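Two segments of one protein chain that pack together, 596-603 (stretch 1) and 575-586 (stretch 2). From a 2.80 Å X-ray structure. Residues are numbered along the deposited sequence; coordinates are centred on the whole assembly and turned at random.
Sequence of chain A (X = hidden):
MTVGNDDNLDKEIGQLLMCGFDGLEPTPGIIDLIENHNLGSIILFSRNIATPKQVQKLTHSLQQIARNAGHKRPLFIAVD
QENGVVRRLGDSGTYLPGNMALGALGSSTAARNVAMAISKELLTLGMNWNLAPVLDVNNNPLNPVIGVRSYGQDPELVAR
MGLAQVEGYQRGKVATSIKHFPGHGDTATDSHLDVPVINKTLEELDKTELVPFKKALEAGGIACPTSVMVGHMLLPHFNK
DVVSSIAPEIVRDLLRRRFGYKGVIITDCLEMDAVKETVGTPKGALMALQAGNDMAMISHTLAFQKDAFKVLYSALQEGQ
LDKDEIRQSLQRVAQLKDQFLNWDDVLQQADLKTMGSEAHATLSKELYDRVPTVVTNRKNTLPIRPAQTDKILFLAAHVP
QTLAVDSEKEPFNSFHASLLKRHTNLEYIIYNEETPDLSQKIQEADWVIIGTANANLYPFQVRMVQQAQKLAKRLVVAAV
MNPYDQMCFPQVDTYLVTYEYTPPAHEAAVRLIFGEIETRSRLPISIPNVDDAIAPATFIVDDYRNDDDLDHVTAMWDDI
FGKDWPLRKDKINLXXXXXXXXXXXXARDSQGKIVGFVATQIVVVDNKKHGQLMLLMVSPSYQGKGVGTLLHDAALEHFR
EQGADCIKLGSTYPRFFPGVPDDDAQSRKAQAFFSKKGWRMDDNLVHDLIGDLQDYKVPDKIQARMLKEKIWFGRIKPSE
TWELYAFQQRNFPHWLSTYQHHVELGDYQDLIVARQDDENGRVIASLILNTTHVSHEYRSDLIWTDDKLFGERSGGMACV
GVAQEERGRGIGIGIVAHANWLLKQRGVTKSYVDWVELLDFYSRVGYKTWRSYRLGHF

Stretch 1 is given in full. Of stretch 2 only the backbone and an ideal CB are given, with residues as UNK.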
# COMPACT_ATOMS: atom_id res chain seq x y z
N GLY A 596 -15.67 -3.08 17.00
CA GLY A 596 -14.54 -2.74 17.85
C GLY A 596 -13.74 -1.56 17.33
O GLY A 596 -13.83 -1.21 16.15
N PHE A 597 -12.94 -0.98 18.21
CA PHE A 597 -12.13 0.18 17.88
C PHE A 597 -10.78 0.09 18.57
O PHE A 597 -10.68 -0.40 19.70
CB PHE A 597 -12.87 1.45 18.31
CG PHE A 597 -12.04 2.70 18.24
CD1 PHE A 597 -11.89 3.38 17.05
CD2 PHE A 597 -11.40 3.18 19.37
CE1 PHE A 597 -11.11 4.52 16.98
CE2 PHE A 597 -10.62 4.32 19.31
CZ PHE A 597 -10.48 4.99 18.11
N VAL A 598 -9.74 0.58 17.90
CA VAL A 598 -8.42 0.72 18.50
C VAL A 598 -7.83 2.10 18.16
O VAL A 598 -7.94 2.57 17.03
CB VAL A 598 -7.47 -0.41 18.07
CG1 VAL A 598 -7.15 -0.33 16.58
CG2 VAL A 598 -6.19 -0.41 18.89
N ALA A 599 -7.22 2.74 19.16
CA ALA A 599 -6.54 4.02 18.99
C ALA A 599 -5.05 3.85 19.25
O ALA A 599 -4.65 2.97 20.01
CB ALA A 599 -7.11 5.05 19.94
N THR A 600 -4.26 4.73 18.66
CA THR A 600 -2.83 4.48 18.45
C THR A 600 -2.09 5.77 18.07
O THR A 600 -2.56 6.54 17.24
CB THR A 600 -2.65 3.41 17.35
OG1 THR A 600 -2.51 2.13 17.95
CG2 THR A 600 -1.43 3.67 16.47
N GLN A 601 -0.92 5.98 18.67
CA GLN A 601 -0.06 7.10 18.33
C GLN A 601 1.41 6.71 18.48
O GLN A 601 1.72 5.73 19.16
CB GLN A 601 -0.40 8.35 19.16
CG GLN A 601 0.11 8.41 20.60
CD GLN A 601 0.06 9.82 21.17
OE1 GLN A 601 -0.38 10.77 20.52
NE2 GLN A 601 0.52 9.97 22.41
N ILE A 602 2.29 7.46 17.83
CA ILE A 602 3.73 7.22 17.92
C ILE A 602 4.42 8.52 18.34
O ILE A 602 4.21 9.57 17.73
CB ILE A 602 4.32 6.72 16.59
CG1 ILE A 602 3.86 5.28 16.32
CG2 ILE A 602 5.85 6.76 16.62
CD1 ILE A 602 4.16 4.79 14.92
N VAL A 603 5.24 8.42 19.38
CA VAL A 603 5.92 9.57 19.97
C VAL A 603 7.41 9.26 20.05
O VAL A 603 7.80 8.11 20.25
CB VAL A 603 5.36 9.88 21.37
CG1 VAL A 603 6.29 10.79 22.16
CG2 VAL A 603 3.98 10.49 21.26
N UNK A 575 -9.25 13.62 22.14
CA UNK A 575 -8.29 12.55 22.38
C UNK A 575 -7.77 12.02 21.06
O UNK A 575 -6.56 11.96 20.84
CB UNK A 575 -8.92 11.42 23.20
N UNK A 576 -8.69 11.70 20.15
CA UNK A 576 -8.34 11.01 18.90
C UNK A 576 -7.70 11.91 17.84
O UNK A 576 -6.69 11.53 17.24
CB UNK A 576 -9.60 10.37 18.31
N UNK A 577 -8.27 13.09 17.61
CA UNK A 577 -7.75 13.96 16.55
C UNK A 577 -6.37 14.55 16.86
O UNK A 577 -5.60 14.81 15.94
CB UNK A 577 -8.74 15.10 16.30
N UNK A 578 -6.04 14.73 18.14
CA UNK A 578 -4.76 15.32 18.55
C UNK A 578 -3.60 14.31 18.64
O UNK A 578 -2.45 14.70 18.84
CB UNK A 578 -4.94 16.00 19.91
N UNK A 579 -3.91 13.02 18.52
CA UNK A 579 -2.88 11.98 18.59
C UNK A 579 -1.84 12.19 17.50
O UNK A 579 -2.20 12.42 16.35
CB UNK A 579 -3.50 10.59 18.46
N UNK A 580 -0.57 12.11 17.88
CA UNK A 580 0.55 12.32 16.96
C UNK A 580 0.80 11.08 16.12
O UNK A 580 0.70 9.96 16.63
CB UNK A 580 1.82 12.70 17.73
N UNK A 581 1.14 11.27 14.85
CA UNK A 581 1.39 10.14 13.96
C UNK A 581 0.34 9.07 14.20
O UNK A 581 0.66 7.90 14.37
CB UNK A 581 2.80 9.57 14.17
N UNK A 582 -0.91 9.49 14.23
CA UNK A 582 -1.99 8.62 14.63
C UNK A 582 -2.19 7.51 13.62
O UNK A 582 -1.84 7.66 12.45
CB UNK A 582 -3.28 9.42 14.81
N UNK A 583 -2.75 6.41 14.09
CA UNK A 583 -3.26 5.37 13.21
C UNK A 583 -4.34 4.59 13.95
O UNK A 583 -4.05 3.63 14.64
CB UNK A 583 -2.14 4.44 12.74
N UNK A 584 -5.59 5.04 13.81
CA UNK A 584 -6.73 4.41 14.45
C UNK A 584 -7.44 3.50 13.47
O UNK A 584 -7.47 3.76 12.26
CB UNK A 584 -7.69 5.46 15.00
N UNK A 585 -8.02 2.42 13.99
CA UNK A 585 -8.70 1.42 13.17
C UNK A 585 -10.01 1.02 13.84
O UNK A 585 -10.13 1.08 15.06
CB UNK A 585 -7.81 0.20 12.95
N UNK A 586 -10.98 0.61 13.03
CA UNK A 586 -12.22 0.04 13.55
C UNK A 586 -12.37 -1.39 13.02
O UNK A 586 -11.73 -1.76 12.04
CB UNK A 586 -13.42 0.90 13.16

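Positions 575, 577 and 578 have nothing of stretch 1 within 5.5 Å of an ideal CB, so stretch 1 sets no requirement there. They are Gly575, Gln577 and Arg578, none in contact.

Position 576 is helical. Its CB points sideways, 5.5 Å from Phe597 CZ, leaving a gap beside that ring and the methyl of Ala599. A medium or long apolar chain would suit. Leu576 bridges the gap: its CD2 lies 3.7 Å from Phe597 CZ, near the ring plane at the edge, and 3.7 Å from Ala599 CB.

At 579 CB points toward stretch 1, 3.7 Å from Gln601 OE1 and 4.3 Å from Thr600 O. So little room favours a small residue, and Ala579 occupies it.

At 580 the backbone does the binding: N donates to Gln601 OE1 (3.0 Å, 155°), and O accepts from Ile602 N (3.2 Å, 158°). CB points sideways, 3.9 Å from Ile602 O, so a long chain able to turn outward is suitable, polar or charged. Lys580 is such a chain, its end leading away.

Position 581 has positive phi (42/49), which glycine, asparagine or aspartate adopt most easily. Yet CB points toward stretch 1, 3.8 Å from Ile602 O, with the isoleucine side chain nearby, which favours an apolar residue. Leu581 places CD1 3.9 Å from Ile602 CG2.

At 582 CB points away overall, though it lies 3.8 Å from Thr600 O; many polar chains would do. Gln582 adds little beyond a CA-H...O contact, CA to Thr600 O 3.4 Å.

At 583 N donates to Thr600 O (3.2 Å, 162°). CB is sideways, 3.9 Å from Thr600 CG2, suiting aliphatic or long polar chains. Lys583 leads its end away.

At 584 CB lies 3.5 Å from Val598 O and 4.1 Å from Phe597 CE1, beside Ala599. A flat ring or compact apolar group would suit. The His584 ring takes Ala599 CB over one face, with CD2 4.1 Å from that methyl.

Position 585 forms an antiparallel hydrogen-bonded pair with Val598: N to Val598 O is 3.0 Å, and O to Val598 N is 2.9 Å. CB shares a sheet face with Val598, 3.7 Å from its CG1, so beta-branched or long aliphatic chains fit. Lys585 packs its CB there; its end leads away.

Position 586 pairs with Phe597 without hydrogen bonds (CA-CA 4.3 Å), and its CB shares a face of the sheet with Phe597, not with Val598. A beta-branched apolar residue suits the strand; Val586 sets CG1 3.8 Å from Phe597 CD1, at the ring edge.

Stretch 2, residues 575-586: GLQRAKLQKHKV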
# COMPACT_ATOMS: atom_id res chain seq x y z
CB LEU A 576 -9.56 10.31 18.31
CG LEU A 576 -10.16 9.21 19.20
CD1 LEU A 576 -11.41 8.62 18.56
CD2 LEU A 576 -9.14 8.12 19.51
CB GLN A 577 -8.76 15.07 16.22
CG GLN A 577 -10.12 14.58 15.73
CD GLN A 577 -10.04 13.40 14.77
OE1 GLN A 577 -10.63 12.34 15.02
NE2 GLN A 577 -9.31 13.58 13.68
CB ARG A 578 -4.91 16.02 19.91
CG ARG A 578 -5.84 17.23 19.90
CD ARG A 578 -5.28 18.42 19.13
NE ARG A 578 -4.04 18.97 19.68
CZ ARG A 578 -3.51 20.15 19.34
NH1 ARG A 578 -4.10 20.95 18.46
NH2 ARG A 578 -2.37 20.55 19.90
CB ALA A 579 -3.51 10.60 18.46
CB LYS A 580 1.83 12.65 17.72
CG LYS A 580 1.89 14.05 18.32
CD LYS A 580 3.30 14.37 18.79
CE LYS A 580 3.40 15.75 19.42
NZ LYS A 580 2.96 16.84 18.50
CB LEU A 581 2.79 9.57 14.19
CG LEU A 581 3.95 10.53 13.95
CD1 LEU A 581 5.27 9.87 14.30
CD2 LEU A 581 3.94 11.03 12.52
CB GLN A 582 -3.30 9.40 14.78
CG GLN A 582 -3.92 9.91 13.49
CD GLN A 582 -5.27 10.54 13.70
OE1 GLN A 582 -6.26 10.13 13.10
NE2 GLN A 582 -5.33 11.52 14.58
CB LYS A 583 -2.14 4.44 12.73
CG LYS A 583 -2.59 3.41 11.73
CD LYS A 583 -2.91 4.03 10.37
CE LYS A 583 -1.68 4.05 9.48
NZ LYS A 583 -1.94 4.73 8.18
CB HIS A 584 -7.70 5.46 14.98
CG HIS A 584 -7.03 6.55 15.76
ND1 HIS A 584 -7.60 7.79 15.95
CD2 HIS A 584 -5.82 6.60 16.36
CE1 HIS A 584 -6.78 8.54 16.66
NE2 HIS A 584 -5.69 7.84 16.92
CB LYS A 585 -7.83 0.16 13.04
CG LYS A 585 -6.36 0.37 12.71
CD LYS A 585 -6.13 0.42 11.21
CE LYS A 585 -4.65 0.35 10.88
NZ LYS A 585 -4.42 0.62 9.44
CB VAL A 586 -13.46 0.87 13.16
CG1 VAL A 586 -13.33 2.30 13.67
CG2 VAL A 586 -13.71 0.87 11.65
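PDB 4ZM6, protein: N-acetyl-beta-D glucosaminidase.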